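Local coordinates for protein arginine--tRNA ligase (Campylobacter jejuni, PDB 3FNR) that catalyses the ATP-dependent attachment of L-arginine to its cognate tRNA, releasing AMP and diphosphate, as a monomeric class I aminoacyl-tRNA synthetase, at residues D21-E26 with A63-Y68; A53-T58 with R394-I399; E96-E101 with L118-F123; Y84-S89 with Q108-E113. The protein carries 1 engineered substitution. All blocks are in the same frame, centred on the assembly; numbering follows the deposited sequence.

Contact 1: D21-E26 with A63-Y68; sequences DFTKGE and ARHLGY. With SO4 (sulfate ion), chain B.
Gly-25 and Leu-66 bring the two backbones together, their CA atoms 4.2 Å apart, where the loop 21-26 passes the C-terminal end of helix 50-65. The amide N of Gly-25 donates to His-65 O over 3.1 Å. A water donates to both Gly-25 O and His-65 O, so that carbonyl at the helix end receives two donors. Both glycines allow this closeness: a CB on Gly-25 would point at Leu-66 O and one on Gly-67 at Glu-26 O, and at Gly-67 the backbone angles alone also call for glycine. Gly-67, at positive phi (94°), closes the helix in a Schellman motif, and the loop lies against precisely this cap. In the catalytic domain the helix end thus meets the connection running from helix 5-17 to strand 31-35, while helix 383-393 packs on Leu-66 and Thr-23. Among the side chains, His-65 carries the contact. Its CG is anti to the backbone N (chi1 -178°), and at the far side of the ring NE2 donates to Thr-23 OG1 at 2.7 Å, nearly in the ring plane. That hydroxyl in turn donates to Phe-22 O at 2.6 Å, a relay that would fix the turn of the imidazole. The Lys-24 and His-65 side chains cross at about a right angle, with Lys-24 CG 3.8 Å from the His-65 ring centroid in a CH-pi contact over one face. On the outer side, Glu-26 N donates to O2 of a sulfate ion, probably from the crystallisation liquor, at 2.6 Å; Lys-28 and Lys-384 also bind this anion.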
loop_
_atom_site.group_PDB
_atom_site.type_symbol
_atom_site.label_atom_id
_atom_site.label_comp_id
_atom_site.label_asym_id
_atom_site.label_seq_id
_atom_site.Cartn_x
_atom_site.Cartn_y
_atom_site.Cartn_z
ATOM N N ASP A 21 -6.791 -10.019 20.349
ATOM C CA ASP A 21 -6.743 -11.258 19.581
ATOM C C ASP A 21 -8.000 -11.521 18.743
ATOM O O ASP A 21 -8.071 -12.528 18.033
ATOM C CB ASP A 21 -6.463 -12.439 20.510
ATOM C CG ASP A 21 -5.115 -12.326 21.213
ATOM O OD1 ASP A 21 -4.896 -13.083 22.185
ATOM O OD2 ASP A 21 -4.278 -11.484 20.800
ATOM N N PHE A 22 -8.976 -10.614 18.836
ATOM C CA PHE A 22 -10.247 -10.716 18.112
ATOM C C PHE A 22 -10.001 -10.723 16.608
ATOM O O PHE A 22 -9.375 -9.795 16.072
ATOM C CB PHE A 22 -11.174 -9.558 18.502
ATOM C CG PHE A 22 -12.472 -9.494 17.719
ATOM C CD1 PHE A 22 -13.382 -10.550 17.747
ATOM C CD2 PHE A 22 -12.797 -8.353 16.988
ATOM C CE1 PHE A 22 -14.582 -10.483 17.043
ATOM C CE2 PHE A 22 -13.997 -8.268 16.287
ATOM C CZ PHE A 22 -14.893 -9.337 16.313
ATOM N N THR A 23 -10.494 -11.789 15.973
ATOM C CA THR A 23 -10.387 -12.095 14.532
ATOM C C THR A 23 -8.997 -12.502 14.016
ATOM O O THR A 23 -8.844 -12.814 12.828
ATOM C CB THR A 23 -11.024 -11.015 13.609
ATOM O OG1 THR A 23 -10.258 -9.805 13.667
ATOM C CG2 THR A 23 -12.470 -10.734 14.006
ATOM N N LYS A 24 -8.000 -12.506 14.899
ATOM C CA LYS A 24 -6.665 -12.991 14.558
ATOM C C LYS A 24 -6.691 -14.481 14.238
ATOM O O LYS A 24 -7.361 -15.264 14.920
ATOM C CB LYS A 24 -5.667 -12.710 15.691
ATOM C CG LYS A 24 -5.154 -11.273 15.695
ATOM C CD LYS A 24 -3.940 -11.079 16.557
ATOM C CE LYS A 24 -3.423 -9.652 16.418
ATOM N NZ LYS A 24 -2.602 -9.257 17.591
ATOM N N GLY A 25 -5.983 -14.864 13.184
ATOM C CA GLY A 25 -5.885 -16.270 12.803
ATOM C C GLY A 25 -4.685 -16.942 13.446
ATOM O O GLY A 25 -3.724 -16.272 13.842
ATOM N N GLU A 26 -4.751 -18.270 13.552
ATOM C CA GLU A 26 -3.623 -19.095 13.975
ATOM C C GLU A 26 -2.539 -19.071 12.895
ATOM O O GLU A 26 -2.818 -18.737 11.731
ATOM C CB GLU A 26 -4.072 -20.544 14.200
ATOM C CG GLU A 26 -5.192 -20.739 15.220
ATOM C CD GLU A 26 -5.861 -22.111 15.106
ATOM O OE1 GLU A 26 -5.146 -23.141 15.125
ATOM O OE2 GLU A 26 -7.109 -22.160 14.999
ATOM N N ALA A 63 -2.759 -9.896 5.993
ATOM C CA ALA A 63 -2.047 -11.172 6.010
ATOM C C ALA A 63 -1.432 -11.499 7.372
ATOM O O ALA A 63 -1.580 -12.618 7.864
ATOM C CB ALA A 63 -0.998 -11.184 4.961
ATOM N N ARG A 64 -0.768 -10.521 7.983
ATOM C CA ARG A 64 -0.148 -10.719 9.299
ATOM C C ARG A 64 -1.194 -11.008 10.384
ATOM O O ARG A 64 -1.008 -11.910 11.199
ATOM C CB ARG A 64 0.726 -9.521 9.684
ATOM C CG ARG A 64 2.219 -9.788 9.574
ATOM C CD ARG A 64 2.902 -9.092 8.403
ATOM N NE ARG A 64 3.442 -7.790 8.787
ATOM C CZ ARG A 64 4.491 -7.188 8.218
ATOM N NH1 ARG A 64 5.162 -7.757 7.219
ATOM N NH2 ARG A 64 4.868 -5.995 8.654
ATOM N N HIS A 65 -2.297 -10.258 10.358
ATOM C CA HIS A 65 -3.409 -10.426 11.295
ATOM C C HIS A 65 -3.945 -11.852 11.245
ATOM O O HIS A 65 -4.205 -12.477 12.281
ATOM C CB HIS A 65 -4.524 -9.424 10.951
ATOM C CG HIS A 65 -5.704 -9.467 11.876
ATOM N ND1 HIS A 65 -5.718 -8.839 13.104
ATOM C CD2 HIS A 65 -6.921 -10.046 11.738
ATOM C CE1 HIS A 65 -6.890 -9.037 13.685
ATOM N NE2 HIS A 65 -7.635 -9.772 12.878
ATOM N N LEU A 66 -4.056 -12.376 10.028
ATOM C CA LEU A 66 -4.606 -13.697 9.798
ATOM C C LEU A 66 -3.610 -14.832 10.048
ATOM O O LEU A 66 -3.964 -16.005 9.925
ATOM C CB LEU A 66 -5.207 -13.775 8.391
ATOM C CG LEU A 66 -6.351 -12.784 8.107
ATOM C CD1 LEU A 66 -6.726 -12.853 6.657
ATOM C CD2 LEU A 66 -7.582 -13.036 8.991
ATOM N N GLY A 67 -2.378 -14.483 10.407
ATOM C CA GLY A 67 -1.381 -15.471 10.797
ATOM C C GLY A 67 -0.466 -15.927 9.679
ATOM O O GLY A 67 0.258 -16.915 9.833
ATOM N N TYR A 68 -0.505 -15.225 8.548
ATOM C CA TYR A 68 0.385 -15.538 7.439
ATOM C C TYR A 68 1.744 -14.878 7.666
ATOM O O TYR A 68 1.814 -13.755 8.177
ATOM C CB TYR A 68 -0.218 -15.089 6.102
ATOM C CG TYR A 68 -1.481 -15.829 5.726
ATOM C CD1 TYR A 68 -2.732 -15.335 6.090
ATOM C CD2 TYR A 68 -1.429 -17.021 5.000
ATOM C CE1 TYR A 68 -3.902 -16.014 5.754
ATOM C CE2 TYR A 68 -2.600 -17.709 4.651
ATOM C CZ TYR A 68 -3.831 -17.195 5.039
ATOM O OH TYR A 68 -4.996 -17.851 4.718
HETATM S S SO4 B . -8.040 -19.710 11.934
HETATM O O1 SO4 B . -8.308 -21.150 11.891
HETATM O O2 SO4 B . -6.672 -19.512 12.386
HETATM O O3 SO4 B . -8.209 -19.158 10.593
HETATM O O4 SO4 B . -8.948 -19.035 12.853
HETATM O O HOH W 1 -2.307 -13.874 14.152
#

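Contact 2: A53-T58 with R394-I399; sequences AVFGDT and RALQKI
The Phe-55 ring receives Leu-396 CD1 over one face, almost at its centre: the methyl stands 3.6 Å from the ring centroid and only 8° off the normal, a CH-pi contact. At the rim, in the ring plane, Arg-394 O approaches Phe-55 CZ to 3.3 Å, so the weakly positive C-H edge of the ring faces a carbonyl oxygen. Phe-55 CG is anti to the backbone N (chi1 -170°), beside the carbonyl carbon, and the ring lies against 394-399. The same CD1 of Leu-396 also meets Phe-55 O at 3.3 Å and Thr-58 CB at 4.0 Å, fitting between the ring and the next turn of helix 50-65. Further along, Thr-58 CG2 and Ile-399 CD1 make a looser apolar contact. The hydroxyl of Thr-58 turns back into its own helix and donates to Val-54 O at 2.8 Å, reaching it from the face opposite to Thr-58 N; Arg-309 is a further partner of this hydroxyl. No hydrogen bond joins the two segments. Arg-394 ends the preceding helix in a Schellman motif, and a type I turn from Ala-395 to Lys-398 leads into helix 398-416. A leucine in the turn between helices 383-393 and 398-416, seated on a phenylalanine ring, joins the DALR anticodon-binding domain to the helix that follows the HIGH region of the class I catalytic domain.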
loop_
_atom_site.group_PDB
_atom_site.type_symbol
_atom_site.label_atom_id
_atom_site.label_comp_id
_atom_site.label_asym_id
_atom_site.label_seq_id
_atom_site.Cartn_x
_atom_site.Cartn_y
_atom_site.Cartn_z
ATOM N N ALA A 53 0.497 1.442 -3.173
ATOM C CA ALA A 53 1.017 1.562 -1.800
ATOM C C ALA A 53 -0.045 1.222 -0.734
ATOM O O ALA A 53 0.208 0.420 0.173
ATOM C CB ALA A 53 1.559 2.945 -1.577
ATOM N N VAL A 54 -1.230 1.817 -0.862
ATOM C CA VAL A 54 -2.312 1.640 0.122
ATOM C C VAL A 54 -2.815 0.199 0.094
ATOM O O VAL A 54 -2.976 -0.428 1.146
ATOM C CB VAL A 54 -3.459 2.663 -0.107
ATOM C CG1 VAL A 54 -4.748 2.280 0.671
ATOM C CG2 VAL A 54 -2.995 4.057 0.288
ATOM N N PHE A 55 -3.024 -0.333 -1.113
ATOM C CA PHE A 55 -3.421 -1.732 -1.281
ATOM C C PHE A 55 -2.407 -2.696 -0.651
ATOM O O PHE A 55 -2.791 -3.609 0.086
ATOM C CB PHE A 55 -3.650 -2.070 -2.764
ATOM C CG PHE A 55 -4.299 -3.418 -2.997
ATOM C CD1 PHE A 55 -5.684 -3.521 -3.138
ATOM C CD2 PHE A 55 -3.525 -4.580 -3.103
ATOM C CE1 PHE A 55 -6.288 -4.766 -3.366
ATOM C CE2 PHE A 55 -4.127 -5.834 -3.323
ATOM C CZ PHE A 55 -5.505 -5.920 -3.453
ATOM N N GLY A 56 -1.120 -2.489 -0.925
ATOM C CA GLY A 56 -0.086 -3.418 -0.444
ATOM C C GLY A 56 0.089 -3.425 1.059
ATOM O O GLY A 56 0.337 -4.479 1.666
ATOM N N ASP A 57 -0.038 -2.255 1.670
ATOM C CA ASP A 57 0.140 -2.170 3.118
ATOM C C ASP A 57 -1.055 -2.788 3.822
ATOM O O ASP A 57 -0.896 -3.488 4.823
ATOM C CB ASP A 57 0.340 -0.730 3.584
ATOM C CG ASP A 57 0.680 -0.655 5.058
ATOM O OD1 ASP A 57 -0.096 -0.045 5.821
ATOM O OD2 ASP A 57 1.702 -1.255 5.459
ATOM N N THR A 58 -2.249 -2.552 3.277
ATOM C CA THR A 58 -3.446 -3.144 3.853
ATOM C C THR A 58 -3.360 -4.659 3.702
ATOM O O THR A 58 -3.533 -5.376 4.679
ATOM C CB THR A 58 -4.735 -2.563 3.237
ATOM O OG1 THR A 58 -4.682 -1.133 3.299
ATOM C CG2 THR A 58 -5.948 -3.023 4.008
ATOM N N ARG A 394 -8.251 -11.540 -2.520
ATOM C CA ARG A 394 -7.510 -10.279 -2.714
ATOM C C ARG A 394 -8.453 -9.077 -2.873
ATOM O O ARG A 394 -8.089 -8.049 -3.453
ATOM C CB ARG A 394 -6.498 -10.363 -3.877
ATOM C CG ARG A 394 -5.627 -11.631 -3.919
ATOM C CD ARG A 394 -4.635 -11.727 -2.769
ATOM N NE ARG A 394 -3.711 -12.845 -2.968
ATOM C CZ ARG A 394 -3.786 -14.019 -2.347
ATOM N NH1 ARG A 394 -2.889 -14.961 -2.615
ATOM N NH2 ARG A 394 -4.739 -14.252 -1.449
ATOM N N ALA A 395 -9.662 -9.210 -2.328
ATOM C CA ALA A 395 -10.697 -8.187 -2.442
ATOM C C ALA A 395 -10.729 -7.299 -1.199
ATOM O O ALA A 395 -11.605 -7.437 -0.337
ATOM C CB ALA A 395 -12.063 -8.845 -2.678
ATOM N N LEU A 396 -9.773 -6.382 -1.105
ATOM C CA LEU A 396 -9.627 -5.571 0.103
ATOM C C LEU A 396 -10.745 -4.545 0.312
ATOM O O LEU A 396 -10.944 -4.079 1.428
ATOM C CB LEU A 396 -8.246 -4.902 0.164
ATOM C CG LEU A 396 -7.036 -5.839 0.097
ATOM C CD1 LEU A 396 -5.729 -5.082 0.236
ATOM C CD2 LEU A 396 -7.119 -6.941 1.135
ATOM N N GLN A 397 -11.478 -4.218 -0.755
ATOM C CA GLN A 397 -12.620 -3.304 -0.669
ATOM C C GLN A 397 -13.787 -3.851 0.143
ATOM O O GLN A 397 -14.668 -3.087 0.527
ATOM C CB GLN A 397 -13.093 -2.856 -2.061
ATOM C CG GLN A 397 -13.948 -3.864 -2.833
ATOM C CD GLN A 397 -13.137 -5.008 -3.438
ATOM O OE1 GLN A 397 -11.908 -4.937 -3.543
ATOM N NE2 GLN A 397 -13.828 -6.066 -3.842
ATOM N N LYS A 398 -13.783 -5.158 0.413
ATOM C CA LYS A 398 -14.726 -5.777 1.345
ATOM C C LYS A 398 -14.560 -5.243 2.773
ATOM O O LYS A 398 -15.509 -5.257 3.563
ATOM C CB LYS A 398 -14.573 -7.306 1.348
ATOM C CG LYS A 398 -14.847 -8.011 0.014
ATOM C CD LYS A 398 -16.282 -8.518 -0.095
ATOM C CE LYS A 398 -16.493 -9.398 -1.332
ATOM N NZ LYS A 398 -15.712 -10.674 -1.277
ATOM N N ILE A 399 -13.359 -4.783 3.116
ATOM C CA ILE A 399 -13.138 -4.201 4.445
ATOM C C ILE A 399 -13.884 -2.847 4.642
ATOM O O ILE A 399 -14.670 -2.735 5.588
ATOM C CB ILE A 399 -11.624 -4.142 4.859
ATOM C CG1 ILE A 399 -10.958 -5.519 4.747
ATOM C CG2 ILE A 399 -11.468 -3.622 6.284
ATOM C CD1 ILE A 399 -9.425 -5.487 4.984
#

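Contact 3: E96-E101 with L118-F123; sequences ESILHE and LAKEAF
Helices 80-98 and 113-126 are consecutive helices of the catalytic domain, and here the end of the first leans on the middle of the second, at the surface about 35 Å from the centre of the chain to the centre of the contact. Ile-98 divides its two branches between two sites. Its CG2, anti to the backbone N, sits over the centre of one face of the Phe-123 ring, 3.9 Å from the centroid in a CH-pi contact. The other branch, extended at chi2 (166°), carries CD1 to the helix backbone, 3.5 Å from Ala-119 O, beside Ala-119 CB. The side chains of Ile-98 and Phe-123 slide past each other in opposite directions. Leu-99 adds a second hold on the ring, its CD1 3.6 Å from Phe-123 CE1. Phe-131 and Lys-128 also touch Phe-123. The charged end of Lys-120 leads away; its backbone N and CG are what meet Ile-98 CD1. With no hydrogen bond or salt bridge between the segments, the join rests on van der Waals and CH-pi contact, partly shielded at the surface.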
loop_
_atom_site.group_PDB
_atom_site.type_symbol
_atom_site.label_atom_id
_atom_site.label_comp_id
_atom_site.label_asym_id
_atom_site.label_seq_id
_atom_site.Cartn_x
_atom_site.Cartn_y
_atom_site.Cartn_z
ATOM N N GLU A 96 21.548 27.938 -11.420
ATOM C CA GLU A 96 20.610 28.986 -11.825
ATOM C C GLU A 96 19.875 29.677 -10.681
ATOM O O GLU A 96 19.660 30.887 -10.731
ATOM C CB GLU A 96 19.610 28.461 -12.856
ATOM C CG GLU A 96 19.096 29.536 -13.807
ATOM C CD GLU A 96 18.117 29.004 -14.840
ATOM O OE1 GLU A 96 18.378 29.180 -16.051
ATOM O OE2 GLU A 96 17.087 28.412 -14.444
ATOM N N SER A 97 19.486 28.921 -9.656
ATOM C CA SER A 97 18.725 29.497 -8.539
ATOM C C SER A 97 19.598 29.949 -7.361
ATOM O O SER A 97 19.174 30.783 -6.556
ATOM C CB SER A 97 17.596 28.554 -8.077
ATOM O OG SER A 97 18.069 27.501 -7.251
ATOM N N ILE A 98 20.810 29.405 -7.266
ATOM C CA ILE A 98 21.732 29.742 -6.173
ATOM C C ILE A 98 22.950 30.515 -6.700
ATOM O O ILE A 98 23.406 31.479 -6.072
ATOM C CB ILE A 98 22.154 28.478 -5.354
ATOM C CG1 ILE A 98 20.919 27.787 -4.756
ATOM C CG2 ILE A 98 23.160 28.828 -4.243
ATOM C CD1 ILE A 98 21.171 26.380 -4.228
ATOM N N LEU A 99 23.448 30.105 -7.863
ATOM C CA LEU A 99 24.628 30.726 -8.469
ATOM C C LEU A 99 24.307 31.742 -9.577
ATOM O O LEU A 99 25.198 32.462 -10.035
ATOM C CB LEU A 99 25.605 29.651 -8.960
ATOM C CG LEU A 99 26.900 29.386 -8.182
ATOM C CD1 LEU A 99 26.677 29.319 -6.680
ATOM C CD2 LEU A 99 27.574 28.114 -8.688
ATOM N N HIS A 100 23.038 31.776 -9.994
ATOM C CA HIS A 100 22.467 32.807 -10.891
ATOM C C HIS A 100 23.072 32.949 -12.293
ATOM O O HIS A 100 23.025 34.039 -12.871
ATOM C CB HIS A 100 22.430 34.192 -10.215
ATOM C CG HIS A 100 21.735 34.215 -8.889
ATOM N ND1 HIS A 100 20.369 34.086 -8.758
ATOM C CD2 HIS A 100 22.218 34.382 -7.633
ATOM C CE1 HIS A 100 20.042 34.156 -7.480
ATOM N NE2 HIS A 100 21.145 34.336 -6.777
ATOM N N GLU A 101 23.623 31.872 -12.851
ATOM C CA GLU A 101 24.083 31.921 -14.244
ATOM C C GLU A 101 23.069 31.341 -15.236
ATOM O O GLU A 101 22.215 30.531 -14.865
ATOM C CB GLU A 101 25.463 31.273 -14.434
ATOM C CG GLU A 101 25.570 29.793 -14.068
ATOM C CD GLU A 101 26.428 29.565 -12.840
ATOM O OE1 GLU A 101 26.384 30.411 -11.928
ATOM O OE2 GLU A 101 27.157 28.550 -12.790
ATOM N N LEU A 118 16.673 20.629 -2.232
ATOM C CA LEU A 118 17.760 19.669 -2.218
ATOM C C LEU A 118 19.056 20.308 -2.718
ATOM O O LEU A 118 20.133 19.994 -2.214
ATOM C CB LEU A 118 17.371 18.473 -3.089
ATOM C CG LEU A 118 18.129 17.151 -3.063
ATOM C CD1 LEU A 118 18.250 16.588 -1.655
ATOM C CD2 LEU A 118 17.405 16.182 -3.976
ATOM N N ALA A 119 18.935 21.203 -3.703
ATOM C CA ALA A 119 20.054 22.010 -4.196
ATOM C C ALA A 119 20.626 22.939 -3.121
ATOM O O ALA A 119 21.834 23.169 -3.074
ATOM C CB ALA A 119 19.622 22.814 -5.391
ATOM N N LYS A 120 19.747 23.477 -2.276
ATOM C CA LYS A 120 20.148 24.304 -1.141
ATOM C C LYS A 120 20.828 23.461 -0.074
ATOM O O LYS A 120 21.758 23.926 0.591
ATOM C CB LYS A 120 18.945 25.032 -0.539
ATOM C CG LYS A 120 18.505 26.265 -1.316
ATOM C CD LYS A 120 17.487 27.100 -0.534
ATOM C CE LYS A 120 18.148 27.901 0.591
ATOM N NZ LYS A 120 17.176 28.749 1.337
ATOM N N GLU A 121 20.352 22.226 0.089
ATOM C CA GLU A 121 20.983 21.254 0.975
ATOM C C GLU A 121 22.351 20.861 0.432
ATOM O O GLU A 121 23.300 20.705 1.200
ATOM C CB GLU A 121 20.112 20.005 1.132
ATOM C CG GLU A 121 19.297 19.934 2.416
ATOM C CD GLU A 121 18.531 18.616 2.551
ATOM O OE1 GLU A 121 18.773 17.882 3.535
ATOM O OE2 GLU A 121 17.696 18.311 1.667
ATOM N N ALA A 122 22.435 20.719 -0.892
ATOM C CA ALA A 122 23.667 20.326 -1.578
ATOM C C ALA A 122 24.749 21.395 -1.476
ATOM O O ALA A 122 25.905 21.089 -1.182
ATOM C CB ALA A 122 23.384 19.988 -3.041
ATOM N N PHE A 123 24.358 22.644 -1.714
ATOM C CA PHE A 123 25.277 23.779 -1.683
ATOM C C PHE A 123 25.857 24.022 -0.290
ATOM O O PHE A 123 27.011 24.434 -0.158
ATOM C CB PHE A 123 24.577 25.033 -2.205
ATOM C CG PHE A 123 25.492 26.202 -2.398
ATOM C CD1 PHE A 123 26.354 26.253 -3.486
ATOM C CD2 PHE A 123 25.486 27.264 -1.493
ATOM C CE1 PHE A 123 27.204 27.341 -3.666
ATOM C CE2 PHE A 123 26.331 28.358 -1.667
ATOM C CZ PHE A 123 27.193 28.397 -2.755
#

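Contact 4: Y84-S89 with Q108-E113; sequences YLLGLS and QYYKGE
Ser-89 and Tyr-110 form the tight part of this contact, where helix 80-98 meets the loop leading to helix 113-126. Tyr-110 N donates to Ser-89 OG at 3.0 Å, a fairly straight bond with an angle of 160° at the hydrogen. The same hydroxyl donates to Leu-85 O, one turn back in its own helix, at 2.7 Å. It does so from above the carbonyl plane, while Ser-89 N reaches Leu-85 O from the opposite face. The serine therefore accepts from the loop and gives to the helix, with OG placed beside its own backbone N (chi1 -57°). Next to this polar link the Tyr-110 ring is applied to the helix by its edge: Leu-86 CA lies in the ring plane, 3.7 Å from Tyr-110 CD2. Leu-85 CB stands 4.0 Å from Tyr-110 CE2, and the Leu-86 side chain crosses that of Tyr-110 at about a right angle. Leu-85 CD2 packs closely as well, within 3.3 Å of Gln-108 O. Thr-42 of the HIGH region also touches Tyr-110, placing the ring beside this class I signature. Toward solvent the packing becomes looser. The amide end of exposed Gln-108 leads away, and the ring of Tyr-109 likewise turns from the helix to meet Tyr-105. Lys-111 NZ lies over one face of the Tyr-109 ring, offset toward the rim, and makes a weak bond to Tyr-109 O. A single hydroxyl thus satisfies the one loop amide bonded to the helix, while the Tyr-110 ring is held edge-on by contacts with Leu-85 and Leu-86.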
loop_
_atom_site.group_PDB
_atom_site.type_symbol
_atom_site.label_atom_id
_atom_site.label_comp_id
_atom_site.label_asym_id
_atom_site.label_seq_id
_atom_site.Cartn_x
_atom_site.Cartn_y
_atom_site.Cartn_z
ATOM N N TYR A 84 21.726 9.335 -12.686
ATOM C CA TYR A 84 22.604 10.379 -13.232
ATOM C C TYR A 84 21.864 11.702 -13.422
ATOM O O TYR A 84 22.341 12.746 -12.965
ATOM C CB TYR A 84 23.256 9.931 -14.551
ATOM C CG TYR A 84 24.304 10.892 -15.096
ATOM C CD1 TYR A 84 25.615 10.883 -14.602
ATOM C CD2 TYR A 84 23.989 11.805 -16.109
ATOM C CE1 TYR A 84 26.584 11.761 -15.102
ATOM C CE2 TYR A 84 24.947 12.689 -16.610
ATOM C CZ TYR A 84 26.241 12.662 -16.100
ATOM O OH TYR A 84 27.188 13.532 -16.597
ATOM N N LEU A 85 20.693 11.635 -14.063
ATOM C CA LEU A 85 19.853 12.806 -14.326
ATOM C C LEU A 85 19.461 13.566 -13.051
ATOM O O LEU A 85 19.363 14.792 -13.065
ATOM C CB LEU A 85 18.589 12.407 -15.107
ATOM C CG LEU A 85 18.155 13.223 -16.337
ATOM C CD1 LEU A 85 16.768 12.809 -16.824
ATOM C CD2 LEU A 85 18.207 14.730 -16.125
ATOM N N LEU A 86 19.238 12.838 -11.959
ATOM C CA LEU A 86 18.971 13.463 -10.663
ATOM C C LEU A 86 20.173 14.285 -10.170
ATOM O O LEU A 86 19.997 15.388 -9.659
ATOM C CB LEU A 86 18.568 12.412 -9.624
ATOM C CG LEU A 86 18.246 12.908 -8.215
ATOM C CD1 LEU A 86 16.881 13.602 -8.190
ATOM C CD2 LEU A 86 18.304 11.752 -7.222
ATOM N N GLY A 87 21.381 13.744 -10.326
ATOM C CA GLY A 87 22.610 14.475 -10.004
ATOM C C GLY A 87 22.803 15.673 -10.919
ATOM O O GLY A 87 23.225 16.745 -10.473
ATOM N N LEU A 88 22.475 15.482 -12.197
ATOM C CA LEU A 88 22.538 16.535 -13.208
ATOM C C LEU A 88 21.597 17.690 -12.890
ATOM O O LEU A 88 21.995 18.854 -12.953
ATOM C CB LEU A 88 22.200 15.967 -14.590
ATOM C CG LEU A 88 22.298 16.921 -15.787
ATOM C CD1 LEU A 88 23.751 17.269 -16.099
ATOM C CD2 LEU A 88 21.624 16.322 -17.006
ATOM N N SER A 89 20.358 17.350 -12.539
ATOM C CA SER A 89 19.299 18.326 -12.288
ATOM C C SER A 89 19.572 19.210 -11.077
ATOM O O SER A 89 19.264 20.401 -11.106
ATOM C CB SER A 89 17.953 17.617 -12.130
ATOM O OG SER A 89 17.652 16.845 -13.284
ATOM N N GLN A 108 14.789 16.364 -21.126
ATOM C CA GLN A 108 14.301 15.628 -19.962
ATOM C C GLN A 108 15.148 15.971 -18.740
ATOM O O GLN A 108 16.345 15.674 -18.708
ATOM C CB GLN A 108 14.335 14.112 -20.213
ATOM C CG GLN A 108 13.440 13.607 -21.357
ATOM C CD GLN A 108 11.949 13.649 -21.036
ATOM O OE1 GLN A 108 11.539 13.536 -19.878
ATOM N NE2 GLN A 108 11.130 13.803 -22.072
ATOM N N TYR A 109 14.522 16.605 -17.747
ATOM C CA TYR A 109 15.187 16.971 -16.486
ATOM C C TYR A 109 14.204 17.070 -15.319
ATOM O O TYR A 109 13.007 17.290 -15.519
ATOM C CB TYR A 109 16.003 18.270 -16.628
ATOM C CG TYR A 109 15.192 19.530 -16.886
ATOM C CD1 TYR A 109 14.659 19.800 -18.150
ATOM C CD2 TYR A 109 14.980 20.465 -15.870
ATOM C CE1 TYR A 109 13.921 20.953 -18.393
ATOM C CE2 TYR A 109 14.247 21.626 -16.103
ATOM C CZ TYR A 109 13.719 21.861 -17.368
ATOM O OH TYR A 109 12.992 23.005 -17.611
ATOM N N TYR A 110 14.717 16.907 -14.102
ATOM C CA TYR A 110 13.880 16.983 -12.904
ATOM C C TYR A 110 13.805 18.404 -12.334
ATOM O O TYR A 110 14.828 19.041 -12.063
ATOM C CB TYR A 110 14.344 15.984 -11.836
ATOM C CG TYR A 110 14.422 14.548 -12.313
ATOM C CD1 TYR A 110 13.372 13.968 -13.032
ATOM C CD2 TYR A 110 15.538 13.764 -12.031
ATOM C CE1 TYR A 110 13.441 12.650 -13.470
ATOM C CE2 TYR A 110 15.618 12.446 -12.462
ATOM C CZ TYR A 110 14.567 11.894 -13.179
ATOM O OH TYR A 110 14.640 10.587 -13.607
ATOM N N LYS A 111 12.576 18.880 -12.161
ATOM C CA LYS A 111 12.301 20.238 -11.703
ATOM C C LYS A 111 11.253 20.224 -10.593
ATOM O O LYS A 111 10.504 19.253 -10.449
ATOM C CB LYS A 111 11.818 21.096 -12.878
ATOM C CG LYS A 111 10.636 20.500 -13.637
ATOM C CD LYS A 111 10.853 20.577 -15.134
ATOM C CE LYS A 111 10.262 19.362 -15.834
ATOM N NZ LYS A 111 10.835 19.185 -17.196
ATOM N N GLY A 112 11.207 21.299 -9.811
ATOM C CA GLY A 112 10.201 21.448 -8.767
ATOM C C GLY A 112 10.727 22.045 -7.480
ATOM O O GLY A 112 11.917 22.335 -7.353
ATOM N N GLU A 113 9.822 22.224 -6.524
ATOM C CA GLU A 113 10.158 22.720 -5.197
ATOM C C GLU A 113 11.153 21.795 -4.490
ATOM O O GLU A 113 12.048 22.269 -3.788
ATOM C CB GLU A 113 8.887 22.883 -4.359
ATOM C CG GLU A 113 9.045 23.752 -3.110
ATOM C CD GLU A 113 7.775 23.826 -2.265
ATOM O OE1 GLU A 113 6.672 23.554 -2.797
ATOM O OE2 GLU A 113 7.879 24.165 -1.063
#

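In the fold
The four contacts fall into two pairs. Contacts 1 and 2 share helix 50-65, with centres about 15 Å apart; contacts 3 and 4 share helix 80-98, with centres about 13 Å apart. Between the pairs the centres lie about 33 to 51 Å apart, and contact 1 is on the opposite side of the chain's centre from contacts 3 and 4. Within each pair the segments alternate along the chain. Contacts 3 and 4 are local, nested inside the long loop that contact 2 closes between the catalytic and anticodon-binding domains. Helix 50-65 thus takes part in the contact between the two domains, whereas helix 80-98 packs within a peripheral part of the catalytic domain.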